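Local coordinates for succinoglycan biosynthesis protein (Bacillus cereus ATCC 14579, PDB 2RAD), which binds calcium and belongs to the erythromycin esterase-like family, which may suggest a hydrolytic role, at residues T233-L238 with W254-A259; K189-K194 with Y244-S249; K66-M71 with K99-E104. All coordinates share one frame; numbering follows the deposited sequence.

Contact 1: residues T233-L238 with W254-A259. Unlike the reference sequence in segment 233-238: Thr233 (reference Gln).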
ATOM      1  N   THR A 233       4.234 -26.928  -5.649  1.00 73.79           N
ATOM      2  CA  THR A 233       5.282 -27.849  -6.087  1.00 73.28           C
ATOM      3  C   THR A 233       6.504 -27.033  -6.531  1.00 71.80           C
ATOM      4  O   THR A 233       7.642 -27.499  -6.451  1.00 72.42           O
ATOM      5  CB  THR A 233       4.790 -28.761  -7.273  1.00 74.78           C
ATOM      6  OG1 THR A 233       3.788 -29.689  -6.814  1.00 73.77           O
ATOM      7  CG2 THR A 233       5.954 -29.538  -7.868  1.00 75.55           C
ATOM      8  N   ILE A 234       6.259 -25.809  -6.991  1.00 69.78           N
ATOM      9  CA  ILE A 234       7.323 -24.917  -7.442  1.00 68.15           C
ATOM     10  C   ILE A 234       8.013 -24.260  -6.247  1.00 67.79           C
ATOM     11  O   ILE A 234       9.225 -24.051  -6.242  1.00 67.40           O
ATOM     12  CB  ILE A 234       6.753 -23.819  -8.370  1.00 68.12           C
ATOM     13  CG1 ILE A 234       6.205 -24.471  -9.641  1.00 67.09           C
ATOM     14  CG2 ILE A 234       7.827 -22.771  -8.694  1.00 66.77           C
ATOM     15  CD1 ILE A 234       5.316 -23.577 -10.438  1.00 65.66           C
ATOM     16  N   SER A 235       7.232 -23.930  -5.226  1.00 67.09           N
ATOM     17  CA  SER A 235       7.784 -23.307  -4.034  1.00 65.49           C
ATOM     18  C   SER A 235       8.495 -24.398  -3.211  1.00 65.36           C
ATOM     19  O   SER A 235       9.505 -24.139  -2.559  1.00 63.51           O
ATOM     20  CB  SER A 235       6.650 -22.642  -3.235  1.00 64.15           C
ATOM     21  OG  SER A 235       7.072 -21.438  -2.616  1.00 61.99           O
ATOM     22  N   ALA A 236       7.968 -25.622  -3.267  1.00 66.17           N
ATOM     23  CA  ALA A 236       8.538 -26.765  -2.545  1.00 67.09           C
ATOM     24  C   ALA A 236       9.838 -27.217  -3.207  1.00 67.98           C
ATOM     25  O   ALA A 236      10.835 -27.502  -2.537  1.00 67.33           O
ATOM     26  CB  ALA A 236       7.542 -27.926  -2.527  1.00 66.35           C
ATOM     27  N   LEU A 237       9.804 -27.280  -4.533  1.00 68.69           N
ATOM     28  CA  LEU A 237      10.947 -27.687  -5.324  1.00 69.14           C
ATOM     29  C   LEU A 237      12.157 -26.835  -4.977  1.00 70.30           C
ATOM     30  O   LEU A 237      13.216 -27.363  -4.657  1.00 71.55           O
ATOM     31  CB  LEU A 237      10.606 -27.562  -6.807  1.00 68.71           C
ATOM     32  CG  LEU A 237      11.627 -28.083  -7.818  1.00 69.01           C
ATOM     33  CD1 LEU A 237      10.886 -28.471  -9.103  1.00 67.92           C
ATOM     34  CD2 LEU A 237      12.726 -27.030  -8.052  1.00 66.48           C
ATOM     35  N   LEU A 238      11.999 -25.516  -5.027  1.00 71.61           N
ATOM     36  CA  LEU A 238      13.092 -24.601  -4.704  1.00 71.67           C
ATOM     37  C   LEU A 238      13.636 -24.831  -3.293  1.00 73.06           C
ATOM     38  O   LEU A 238      14.794 -24.522  -3.019  1.00 73.13           O
ATOM     39  CB  LEU A 238      12.623 -23.153  -4.852  1.00 69.99           C
ATOM     40  CG  LEU A 238      12.385 -22.670  -6.286  1.00 69.21           C
ATOM     41  CD1 LEU A 238      11.627 -21.348  -6.281  1.00 67.34           C
ATOM     42  CD2 LEU A 238      13.723 -22.523  -6.993  1.00 69.53           C
ATOM     43  N   TRP A 254      15.060 -13.648  -2.516  1.00 63.72           N
ATOM     44  CA  TRP A 254      14.220 -12.924  -3.452  1.00 62.66           C
ATOM     45  C   TRP A 254      13.469 -13.794  -4.452  1.00 61.51           C
ATOM     46  O   TRP A 254      12.348 -13.461  -4.855  1.00 61.29           O
ATOM     47  CB  TRP A 254      15.048 -11.882  -4.203  1.00 64.25           C
ATOM     48  CG  TRP A 254      14.295 -11.245  -5.305  1.00 66.34           C
ATOM     49  CD1 TRP A 254      14.224 -11.668  -6.593  1.00 67.69           C
ATOM     50  CD2 TRP A 254      13.434 -10.103  -5.206  1.00 68.81           C
ATOM     51  NE1 TRP A 254      13.370 -10.860  -7.311  1.00 69.71           N
ATOM     52  CE2 TRP A 254      12.870  -9.892  -6.482  1.00 69.35           C
ATOM     53  CE3 TRP A 254      13.083  -9.237  -4.160  1.00 69.31           C
ATOM     54  CZ2 TRP A 254      11.969  -8.853  -6.743  1.00 69.20           C
ATOM     55  CZ3 TRP A 254      12.186  -8.198  -4.421  1.00 69.42           C
ATOM     56  CH2 TRP A 254      11.643  -8.019  -5.705  1.00 69.01           C
ATOM     57  N   ILE A 255      14.082 -14.902  -4.853  1.00 59.21           N
ATOM     58  CA  ILE A 255      13.464 -15.816  -5.812  1.00 55.74           C
ATOM     59  C   ILE A 255      12.358 -16.637  -5.164  1.00 54.70           C
ATOM     60  O   ILE A 255      11.324 -16.890  -5.771  1.00 53.03           O
ATOM     61  CB  ILE A 255      14.526 -16.749  -6.430  1.00 53.28           C
ATOM     62  CG1 ILE A 255      15.530 -15.903  -7.210  1.00 51.62           C
ATOM     63  CG2 ILE A 255      13.881 -17.751  -7.374  1.00 51.11           C
ATOM     64  CD1 ILE A 255      14.889 -15.123  -8.340  1.00 52.62           C
ATOM     65  N   LYS A 256      12.572 -17.047  -3.924  1.00 55.94           N
ATOM     66  CA  LYS A 256      11.565 -17.825  -3.227  1.00 57.99           C
ATOM     67  C   LYS A 256      10.299 -16.998  -3.095  1.00 57.54           C
ATOM     68  O   LYS A 256       9.184 -17.505  -3.254  1.00 55.91           O
ATOM     69  CB  LYS A 256      12.061 -18.224  -1.836  1.00 60.72           C
ATOM     70  CG  LYS A 256      11.023 -18.989  -1.031  1.00 64.73           C
ATOM     71  CD  LYS A 256      11.602 -19.536   0.269  1.00 68.60           C
ATOM     72  CE  LYS A 256      10.534 -20.263   1.092  1.00 70.37           C
ATOM     73  NZ  LYS A 256       9.782 -21.272   0.279  1.00 72.25           N
ATOM     74  N   GLN A 257      10.489 -15.715  -2.801  1.00 58.18           N
ATOM     75  CA  GLN A 257       9.379 -14.786  -2.633  1.00 59.58           C
ATOM     76  C   GLN A 257       8.542 -14.662  -3.905  1.00 59.50           C
ATOM     77  O   GLN A 257       7.311 -14.649  -3.834  1.00 61.49           O
ATOM     78  CB  GLN A 257       9.888 -13.405  -2.196  1.00 60.03           C
ATOM     79  CG  GLN A 257       8.784 -12.365  -2.000  1.00 61.83           C
ATOM     80  CD  GLN A 257       7.786 -12.734  -0.917  1.00 62.80           C
ATOM     81  OE1 GLN A 257       6.706 -12.149  -0.831  1.00 64.83           O
ATOM     82  NE2 GLN A 257       8.147 -13.696  -0.079  1.00 64.05           N
ATOM     83  N   ASN A 258       9.186 -14.569  -5.067  1.00 57.74           N
ATOM     84  CA  ASN A 258       8.416 -14.477  -6.301  1.00 54.87           C
ATOM     85  C   ASN A 258       7.521 -15.702  -6.440  1.00 53.86           C
ATOM     86  O   ASN A 258       6.359 -15.588  -6.831  1.00 52.91           O
ATOM     87  CB  ASN A 258       9.334 -14.350  -7.511  1.00 54.48           C
ATOM     88  CG  ASN A 258       9.808 -12.931  -7.723  1.00 56.81           C
ATOM     89  OD1 ASN A 258      10.558 -12.390  -6.913  1.00 58.72           O
ATOM     90  ND2 ASN A 258       9.361 -12.309  -8.810  1.00 57.37           N
ATOM     91  N   ALA A 259       8.064 -16.869  -6.104  1.00 52.58           N
ATOM     92  CA  ALA A 259       7.311 -18.114  -6.173  1.00 52.62           C
ATOM     93  C   ALA A 259       6.076 -18.017  -5.289  1.00 52.91           C
ATOM     94  O   ALA A 259       4.976 -18.401  -5.686  1.00 52.03           O
ATOM     95  CB  ALA A 259       8.176 -19.273  -5.708  1.00 52.07           C
TER
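An antiparallel pair of helices, 223-240 and 250-268, meets here through Ser235 and Leu238 on one side and Ile255, Lys256 and Ala259 on the other. Their local axes run at 162° to each other and come within 9.5 Å. The small Ala259 marks the point where the backbones draw nearest, its CA lying 5.6 Å from the CA of Ser235. Its methyl CB serves two neighbours: Ser235 OG at 3.9 Å and Leu238 CD1 at 4.1 Å. With CG of Leu238 anti to the carbonyl carbon (chi1 -71°), the isobutyl group extends across the interface, and its CD1 also meets the branch methyl CG2 of Ile255 at 4.4 Å. On the more polar flank, Lys256 runs extended until a bend at chi4 (50°) and brings NZ to 4.0 Å from Ser235 OG, too far for a direct bond. Ser235 OG instead makes a weak hydrogen bond to Glu263, while Lys256 has a weak, long ion pair with Glu239. Helix 178-190 touches the same layer, with Ile188 against Leu238. Two successive helices, nearly antiparallel and linked by residues 241-249, form a helical hairpin.

Contact 2: residues K189-K194 with Y244-S249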
ATOM      1  N   LYS A 189      18.957 -21.683 -13.731  1.00 72.71           N
ATOM      2  CA  LYS A 189      19.670 -21.827 -14.996  1.00 73.86           C
ATOM      3  C   LYS A 189      21.088 -21.356 -14.707  1.00 75.26           C
ATOM      4  O   LYS A 189      22.063 -21.886 -15.242  1.00 75.44           O
ATOM      5  CB  LYS A 189      19.034 -20.958 -16.087  1.00 72.63           C
ATOM      6  CG  LYS A 189      19.570 -21.218 -17.491  1.00 70.50           C
ATOM      7  CD  LYS A 189      18.911 -20.310 -18.523  1.00 70.62           C
ATOM      8  CE  LYS A 189      17.419 -20.611 -18.685  1.00 71.17           C
ATOM      9  NZ  LYS A 189      16.745 -19.716 -19.676  1.00 69.97           N
ATOM     10  N   ALA A 190      21.189 -20.355 -13.840  1.00 76.41           N
ATOM     11  CA  ALA A 190      22.477 -19.819 -13.438  1.00 77.23           C
ATOM     12  C   ALA A 190      23.002 -20.660 -12.282  1.00 78.34           C
ATOM     13  O   ALA A 190      24.210 -20.857 -12.140  1.00 78.80           O
ATOM     14  CB  ALA A 190      22.327 -18.372 -12.998  1.00 76.14           C
ATOM     15  N   ASN A 191      22.081 -21.174 -11.472  1.00 79.84           N
ATOM     16  CA  ASN A 191      22.451 -21.962 -10.302  1.00 81.58           C
ATOM     17  C   ASN A 191      22.092 -23.448 -10.315  1.00 82.80           C
ATOM     18  O   ASN A 191      22.564 -24.198  -9.460  1.00 84.10           O
ATOM     19  CB  ASN A 191      21.870 -21.308  -9.046  1.00 80.53           C
ATOM     20  CG  ASN A 191      22.198 -19.836  -8.963  1.00 79.67           C
ATOM     21  OD1 ASN A 191      21.696 -19.037  -9.755  1.00 79.03           O
ATOM     22  ND2 ASN A 191      23.053 -19.468  -8.017  1.00 79.29           N
ATOM     23  N   ASN A 192      21.260 -23.889 -11.251  1.00 83.26           N
ATOM     24  CA  ASN A 192      20.931 -25.309 -11.282  1.00 84.29           C
ATOM     25  C   ASN A 192      20.213 -25.712 -12.562  1.00 86.03           C
ATOM     26  O   ASN A 192      19.097 -26.247 -12.530  1.00 86.49           O
ATOM     27  CB  ASN A 192      20.092 -25.687 -10.055  1.00 84.02           C
ATOM     28  CG  ASN A 192      20.056 -27.190  -9.804  1.00 83.14           C
ATOM     29  OD1 ASN A 192      19.587 -27.963 -10.641  1.00 82.96           O
ATOM     30  ND2 ASN A 192      20.551 -27.606  -8.642  1.00 81.81           N
ATOM     31  N   SER A 193      20.864 -25.450 -13.693  1.00 86.92           N
ATOM     32  CA  SER A 193      20.310 -25.796 -14.994  1.00 87.71           C
ATOM     33  C   SER A 193      20.176 -27.311 -15.047  1.00 88.87           C
ATOM     34  O   SER A 193      21.051 -28.001 -15.573  1.00 89.22           O
ATOM     35  CB  SER A 193      21.245 -25.317 -16.102  1.00 87.38           C
ATOM     36  OG  SER A 193      20.693 -25.573 -17.375  1.00 88.20           O
ATOM     37  N   LYS A 194      19.085 -27.826 -14.491  1.00 89.82           N
ATOM     38  CA  LYS A 194      18.850 -29.266 -14.452  1.00 91.90           C
ATOM     39  C   LYS A 194      17.471 -29.461 -13.852  1.00 92.57           C
ATOM     40  O   LYS A 194      16.822 -30.489 -14.056  1.00 92.72           O
ATOM     41  CB  LYS A 194      19.900 -29.955 -13.571  1.00 92.07           C
ATOM     42  CG  LYS A 194      19.871 -31.476 -13.621  1.00 92.82           C
ATOM     43  CD  LYS A 194      20.383 -31.999 -14.959  1.00 93.78           C
ATOM     44  CE  LYS A 194      20.333 -33.513 -15.017  1.00 93.58           C
ATOM     45  NZ  LYS A 194      18.930 -33.982 -14.879  1.00 93.86           N
ATOM     46  N   TYR A 244      21.362 -26.277  -2.979  1.00 86.81           N
ATOM     47  CA  TYR A 244      22.019 -26.397  -4.273  1.00 87.72           C
ATOM     48  C   TYR A 244      21.762 -25.143  -5.108  1.00 87.30           C
ATOM     49  O   TYR A 244      22.222 -25.038  -6.247  1.00 86.51           O
ATOM     50  CB  TYR A 244      21.502 -27.636  -5.024  1.00 89.98           C
ATOM     51  CG  TYR A 244      21.547 -28.930  -4.221  1.00 91.71           C
ATOM     52  CD1 TYR A 244      22.756 -29.467  -3.771  1.00 92.67           C
ATOM     53  CD2 TYR A 244      20.371 -29.611  -3.901  1.00 92.04           C
ATOM     54  CE1 TYR A 244      22.789 -30.653  -3.016  1.00 92.66           C
ATOM     55  CE2 TYR A 244      20.390 -30.791  -3.149  1.00 91.56           C
ATOM     56  CZ  TYR A 244      21.600 -31.306  -2.709  1.00 92.07           C
ATOM     57  OH  TYR A 244      21.611 -32.459  -1.953  1.00 90.25           O
ATOM     58  N   LEU A 245      21.029 -24.192  -4.534  1.00 87.19           N
ATOM     59  CA  LEU A 245      20.708 -22.947  -5.232  1.00 87.71           C
ATOM     60  C   LEU A 245      21.167 -21.690  -4.504  1.00 87.00           C
ATOM     61  O   LEU A 245      20.577 -20.623  -4.690  1.00 87.50           O
ATOM     62  CB  LEU A 245      19.197 -22.840  -5.468  1.00 88.02           C
ATOM     63  CG  LEU A 245      18.588 -23.623  -6.631  1.00 88.88           C
ATOM     64  CD1 LEU A 245      17.072 -23.474  -6.605  1.00 89.30           C
ATOM     65  CD2 LEU A 245      19.161 -23.109  -7.946  1.00 88.05           C
ATOM     66  N   ASN A 246      22.215 -21.807  -3.694  1.00 85.46           N
ATOM     67  CA  ASN A 246      22.728 -20.666  -2.938  1.00 84.84           C
ATOM     68  C   ASN A 246      21.677 -20.247  -1.895  1.00 84.32           C
ATOM     69  O   ASN A 246      21.511 -19.068  -1.594  1.00 83.12           O
ATOM     70  CB  ASN A 246      23.032 -19.489  -3.880  1.00 84.93           C
ATOM     71  CG  ASN A 246      24.452 -18.944  -3.712  1.00 84.30           C
ATOM     72  OD1 ASN A 246      24.912 -18.681  -2.598  1.00 83.74           O
ATOM     73  ND2 ASN A 246      25.143 -18.761  -4.828  1.00 84.03           N
ATOM     74  N   GLY A 247      20.979 -21.240  -1.350  1.00 84.57           N
ATOM     75  CA  GLY A 247      19.941 -21.002  -0.361  1.00 85.26           C
ATOM     76  C   GLY A 247      20.058 -19.773   0.528  1.00 85.80           C
ATOM     77  O   GLY A 247      19.398 -18.760   0.293  1.00 85.95           O
ATOM     78  N   LYS A 248      20.891 -19.864   1.557  1.00 85.68           N
ATOM     79  CA  LYS A 248      21.087 -18.767   2.504  1.00 85.69           C
ATOM     80  C   LYS A 248      21.372 -17.389   1.886  1.00 85.30           C
ATOM     81  O   LYS A 248      21.432 -16.388   2.612  1.00 84.79           O
ATOM     82  CB  LYS A 248      22.227 -19.122   3.472  1.00 85.93           C
ATOM     83  CG  LYS A 248      21.922 -20.279   4.418  1.00 84.58           C
ATOM     84  CD  LYS A 248      23.189 -20.847   5.085  1.00 83.61           C
ATOM     85  CE  LYS A 248      23.907 -19.856   6.005  1.00 81.44           C
ATOM     86  NZ  LYS A 248      24.657 -18.796   5.279  1.00 80.01           N
ATOM     87  N   SER A 249      21.529 -17.329   0.563  1.00 84.62           N
ATOM     88  CA  SER A 249      21.852 -16.070  -0.114  1.00 83.79           C
ATOM     89  C   SER A 249      20.742 -15.030  -0.246  1.00 84.18           C
ATOM     90  O   SER A 249      19.553 -15.316  -0.085  1.00 83.14           O
ATOM     91  CB  SER A 249      22.426 -16.350  -1.504  1.00 82.66           C
ATOM     92  OG  SER A 249      21.412 -16.736  -2.413  1.00 79.90           O
TER
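Leu245, buried where its neighbours Tyr244 and Asn246 lie at the protein surface, directs its CD2 methyl at the consecutive pair Asn191 and Asn192, so that one leucine branch meets two neighbouring beta carbons. CD2 lies 3.4 Å from Asn191 CB and 3.5 Å from Asn192 CB; it therefore touches the bases of the two asparagines, not their amides. The second torsion of the leucine sends CD1 anti to CA and leaves CD2 as the branch turned to the asparagines. The two asparagines depart from this methyl differently. The side chain of Asn191 passes at an angle to that of Asn246, their amide planes 69° apart. Asn192, whose CG is anti to its own backbone N (chi1 -163°), instead runs alongside Tyr244 in the same direction. Its amide and the tyrosine ring are inclined by 62°, which excludes a parallel stack, and the approach is to the root of the aromatic side chain: Asn192 ND2 is 3.7 Å from Tyr244 CB.

These residues join the loop leaving the C-terminal end of helix 178-190 to the connection of the helical hairpin formed by 223-240 and 250-268. Ser249 occupies the N-cap position of the second hairpin helix, its OG accepting a weak hydrogen bond from Phe252 N. Tyr187 of helix 178-190 also hydrogen-bonds Leu245 O through its hydroxyl. Between the loops themselves, the carbonyls Asn191 O and Tyr244 O stand 3.3 Å apart; both are acceptors, so this proximity supplies no bond.

Contact 3: residues K66-M71 with K99-E104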
ATOM      1  N   LYS A  66       9.772  18.336  10.534  1.00 64.08           N
ATOM      2  CA  LYS A  66      10.716  17.944  11.569  1.00 66.00           C
ATOM      3  C   LYS A  66      10.026  17.265  12.755  1.00 65.72           C
ATOM      4  O   LYS A  66      10.537  16.273  13.292  1.00 65.66           O
ATOM      5  CB  LYS A  66      11.532  19.158  12.036  1.00 68.39           C
ATOM      6  CG  LYS A  66      12.530  19.659  10.987  1.00 71.56           C
ATOM      7  CD  LYS A  66      13.635  18.638  10.713  1.00 73.32           C
ATOM      8  CE  LYS A  66      14.682  18.616  11.826  1.00 74.32           C
ATOM      9  NZ  LYS A  66      15.585  19.812  11.785  1.00 74.36           N
ATOM     10  N   PRO A  67       8.858  17.784  13.180  1.00 64.37           N
ATOM     11  CA  PRO A  67       8.159  17.169  14.306  1.00 64.09           C
ATOM     12  C   PRO A  67       8.010  15.653  14.157  1.00 65.29           C
ATOM     13  O   PRO A  67       7.809  14.959  15.146  1.00 66.40           O
ATOM     14  CB  PRO A  67       6.821  17.891  14.304  1.00 62.99           C
ATOM     15  CG  PRO A  67       7.211  19.257  13.891  1.00 62.10           C
ATOM     16  CD  PRO A  67       8.163  19.009  12.749  1.00 62.97           C
ATOM     17  N   LEU A  68       8.115  15.150  12.923  1.00 66.34           N
ATOM     18  CA  LEU A  68       7.995  13.708  12.642  1.00 65.78           C
ATOM     19  C   LEU A  68       9.119  12.846  13.209  1.00 67.18           C
ATOM     20  O   LEU A  68       8.879  11.704  13.594  1.00 68.49           O
ATOM     21  CB  LEU A  68       7.948  13.423  11.136  1.00 61.41           C
ATOM     22  CG  LEU A  68       6.694  13.466  10.276  1.00 56.67           C
ATOM     23  CD1 LEU A  68       7.057  12.807   8.965  1.00 54.22           C
ATOM     24  CD2 LEU A  68       5.544  12.724  10.911  1.00 54.98           C
ATOM     25  N   LYS A  69      10.342  13.369  13.242  1.00 67.37           N
ATOM     26  CA  LYS A  69      11.462  12.582  13.747  1.00 67.22           C
ATOM     27  C   LYS A  69      11.102  11.817  15.022  1.00 67.40           C
ATOM     28  O   LYS A  69      11.001  10.586  15.019  1.00 65.61           O
ATOM     29  CB  LYS A  69      12.680  13.472  14.026  1.00 67.48           C
ATOM     30  CG  LYS A  69      13.914  12.664  14.434  1.00 65.90           C
ATOM     31  CD  LYS A  69      15.019  13.520  15.011  1.00 66.02           C
ATOM     32  CE  LYS A  69      16.203  12.648  15.438  1.00 68.62           C
ATOM     33  NZ  LYS A  69      17.288  13.388  16.175  1.00 69.14           N
ATOM     34  N   ASN A  70      10.909  12.558  16.106  1.00 67.94           N
ATOM     35  CA  ASN A  70      10.579  11.960  17.390  1.00 69.23           C
ATOM     36  C   ASN A  70       9.180  11.346  17.409  1.00 68.89           C
ATOM     37  O   ASN A  70       8.852  10.583  18.321  1.00 68.36           O
ATOM     38  CB  ASN A  70      10.722  13.009  18.508  1.00 70.96           C
ATOM     39  CG  ASN A  70      12.115  13.007  19.154  1.00 72.33           C
ATOM     40  OD1 ASN A  70      13.125  12.784  18.483  1.00 73.76           O
ATOM     41  ND2 ASN A  70      12.167  13.267  20.464  1.00 71.96           N
HETATM   42  N   MSE A  71       8.365  11.665  16.399  1.00 68.49           N
HETATM   43  CA  MSE A  71       6.997  11.134  16.310  1.00 68.18           C
HETATM   44  C   MSE A  71       7.004   9.722  15.708  1.00 66.42           C
HETATM   45  O   MSE A  71       6.474   8.778  16.296  1.00 65.09           O
HETATM   46  CB  MSE A  71       6.129  12.062  15.461  1.00 70.04           C
HETATM   47  CG  MSE A  71       4.713  12.220  15.962  1.00 73.00           C
HETATM   48 SE   MSE A  71       3.728  13.464  14.853  1.00 82.79          SE
HETATM   49  CE  MSE A  71       3.910  15.081  15.892  1.00 80.90           C
ATOM     50  N   LYS A  99       9.676  11.601   0.991  1.00 54.46           N
ATOM     51  CA  LYS A  99      10.866  12.407   0.782  1.00 54.51           C
ATOM     52  C   LYS A  99      11.544  12.602   2.131  1.00 54.69           C
ATOM     53  O   LYS A  99      12.727  12.308   2.285  1.00 55.89           O
ATOM     54  CB  LYS A  99      10.464  13.747   0.170  1.00 55.14           C
ATOM     55  CG  LYS A  99      11.496  14.382  -0.739  1.00 55.90           C
ATOM     56  CD  LYS A  99      10.799  15.277  -1.748  1.00 56.79           C
ATOM     57  CE  LYS A  99      11.753  16.076  -2.616  1.00 54.41           C
ATOM     58  NZ  LYS A  99      10.980  16.827  -3.660  1.00 53.59           N
ATOM     59  N   TYR A 100      10.787  13.070   3.121  1.00 54.91           N
ATOM     60  CA  TYR A 100      11.331  13.288   4.467  1.00 54.73           C
ATOM     61  C   TYR A 100      11.814  11.996   5.134  1.00 53.22           C
ATOM     62  O   TYR A 100      12.876  11.961   5.755  1.00 52.18           O
ATOM     63  CB  TYR A 100      10.277  13.931   5.370  1.00 56.95           C
ATOM     64  CG  TYR A 100      10.751  14.143   6.793  1.00 59.75           C
ATOM     65  CD1 TYR A 100      11.559  15.228   7.125  1.00 61.05           C
ATOM     66  CD2 TYR A 100      10.425  13.239   7.800  1.00 59.41           C
ATOM     67  CE1 TYR A 100      12.033  15.407   8.427  1.00 59.98           C
ATOM     68  CE2 TYR A 100      10.897  13.411   9.102  1.00 58.71           C
ATOM     69  CZ  TYR A 100      11.699  14.492   9.406  1.00 58.79           C
ATOM     70  OH  TYR A 100      12.176  14.655  10.684  1.00 58.52           O
ATOM     71  N   LEU A 101      11.017  10.940   5.015  1.00 52.78           N
ATOM     72  CA  LEU A 101      11.360   9.661   5.616  1.00 52.43           C
ATOM     73  C   LEU A 101      12.549   8.947   4.976  1.00 52.51           C
ATOM     74  O   LEU A 101      13.228   8.147   5.635  1.00 51.24           O
ATOM     75  CB  LEU A 101      10.141   8.739   5.607  1.00 50.39           C
ATOM     76  CG  LEU A 101       9.023   9.130   6.569  1.00 48.51           C
ATOM     77  CD1 LEU A 101       7.973   8.031   6.600  1.00 48.08           C
ATOM     78  CD2 LEU A 101       9.594   9.338   7.949  1.00 46.40           C
ATOM     79  N   VAL A 102      12.799   9.224   3.701  1.00 52.35           N
ATOM     80  CA  VAL A 102      13.909   8.580   3.016  1.00 52.48           C
ATOM     81  C   VAL A 102      15.208   9.301   3.316  1.00 53.29           C
ATOM     82  O   VAL A 102      16.253   8.665   3.499  1.00 54.84           O
ATOM     83  CB  VAL A 102      13.709   8.546   1.477  1.00 50.96           C
ATOM     84  CG1 VAL A 102      15.001   8.114   0.794  1.00 48.68           C
ATOM     85  CG2 VAL A 102      12.590   7.572   1.116  1.00 49.76           C
ATOM     86  N   SER A 103      15.133  10.627   3.391  1.00 52.97           N
ATOM     87  CA  SER A 103      16.316  11.444   3.634  1.00 53.62           C
ATOM     88  C   SER A 103      16.680  11.659   5.090  1.00 55.21           C
ATOM     89  O   SER A 103      17.859  11.756   5.415  1.00 55.77           O
ATOM     90  CB  SER A 103      16.171  12.806   2.951  1.00 51.83           C
ATOM     91  OG  SER A 103      15.052  13.508   3.449  1.00 48.73           O
ATOM     92  N   GLU A 104      15.681  11.726   5.967  1.00 57.59           N
ATOM     93  CA  GLU A 104      15.939  11.966   7.387  1.00 58.10           C
ATOM     94  C   GLU A 104      15.883  10.771   8.336  1.00 57.07           C
ATOM     95  O   GLU A 104      16.639  10.719   9.306  1.00 58.10           O
ATOM     96  CB  GLU A 104      15.009  13.067   7.905  1.00 59.53           C
ATOM     97  CG  GLU A 104      15.420  14.470   7.449  1.00 63.85           C
ATOM     98  CD  GLU A 104      16.874  14.797   7.805  1.00 67.29           C
ATOM     99  OE1 GLU A 104      17.217  14.769   9.010  1.00 67.36           O
ATOM    100  OE2 GLU A 104      17.676  15.083   6.882  1.00 68.04           O
TER
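The Tyr100 ring reaches from helix 88-103 to residues 66-69, with Glu104 CB sitting over one face near its margin, 3.8 Å from the ring plane, and Lys69 N near that plane at the ring edge. Leu68 CB and Lys66 CA approach obliquely. The C-terminal part of helix 88-103 packs here on segment 66-71, which includes residues of the short helix 68-72. Tyrosine CG lies anti to the backbone N (chi1 178°), which helps carry the phenol across the gap. The leucine and tyrosine side chains run antiparallel past one another, and Leu68 touches the CD2-CE2 side of the ring with two carbons: CB is 3.6 Å from Tyr100 CE2, and CD1 is 3.6 Å from Tyr100 CD2. The same Leu68 CD1 reaches Leu101 CD2 at 4.4 Å, extending the apolar patch along the helix. Phe384 of strand 382-386 also packs on Leu68, tying this patch to the mixed sheet. Around the phenol oxygen, Lys69 CB lies 3.6 Å from Tyr100 OH. Within the last helical turn, Lys99 O accepts from both Ser103 N and Ser103 OG, on opposite faces of its carbonyl plane; the hydroxyl bond is 2.9 Å from Ser103 OG to Lys99 O and tilts 30° from that plane.

In the fold
Contacts 1 and 2 belong to one helical region: contact 1 packs the two helices of a hairpin, and contact 2 pins their loop against the end of helix 178-190. Their segments alternate along the chain, their centres are 12 Å apart, and Leu238 CD2 meets Leu245 CD1 at 3.5 Å, so they touch through these leucines. Contact 1 is mainly buried and contact 2 superficial, with asparagines flanking a single buried leucine. Contact 3 is mainly buried but lies separately, its centre 36 Å from that of contact 1; it joins helices 68-72 and 88-103 near the mixed sheet. There an aromatic ring dominates, whereas contact 1 combines small and branched groups with a lysine at its margin.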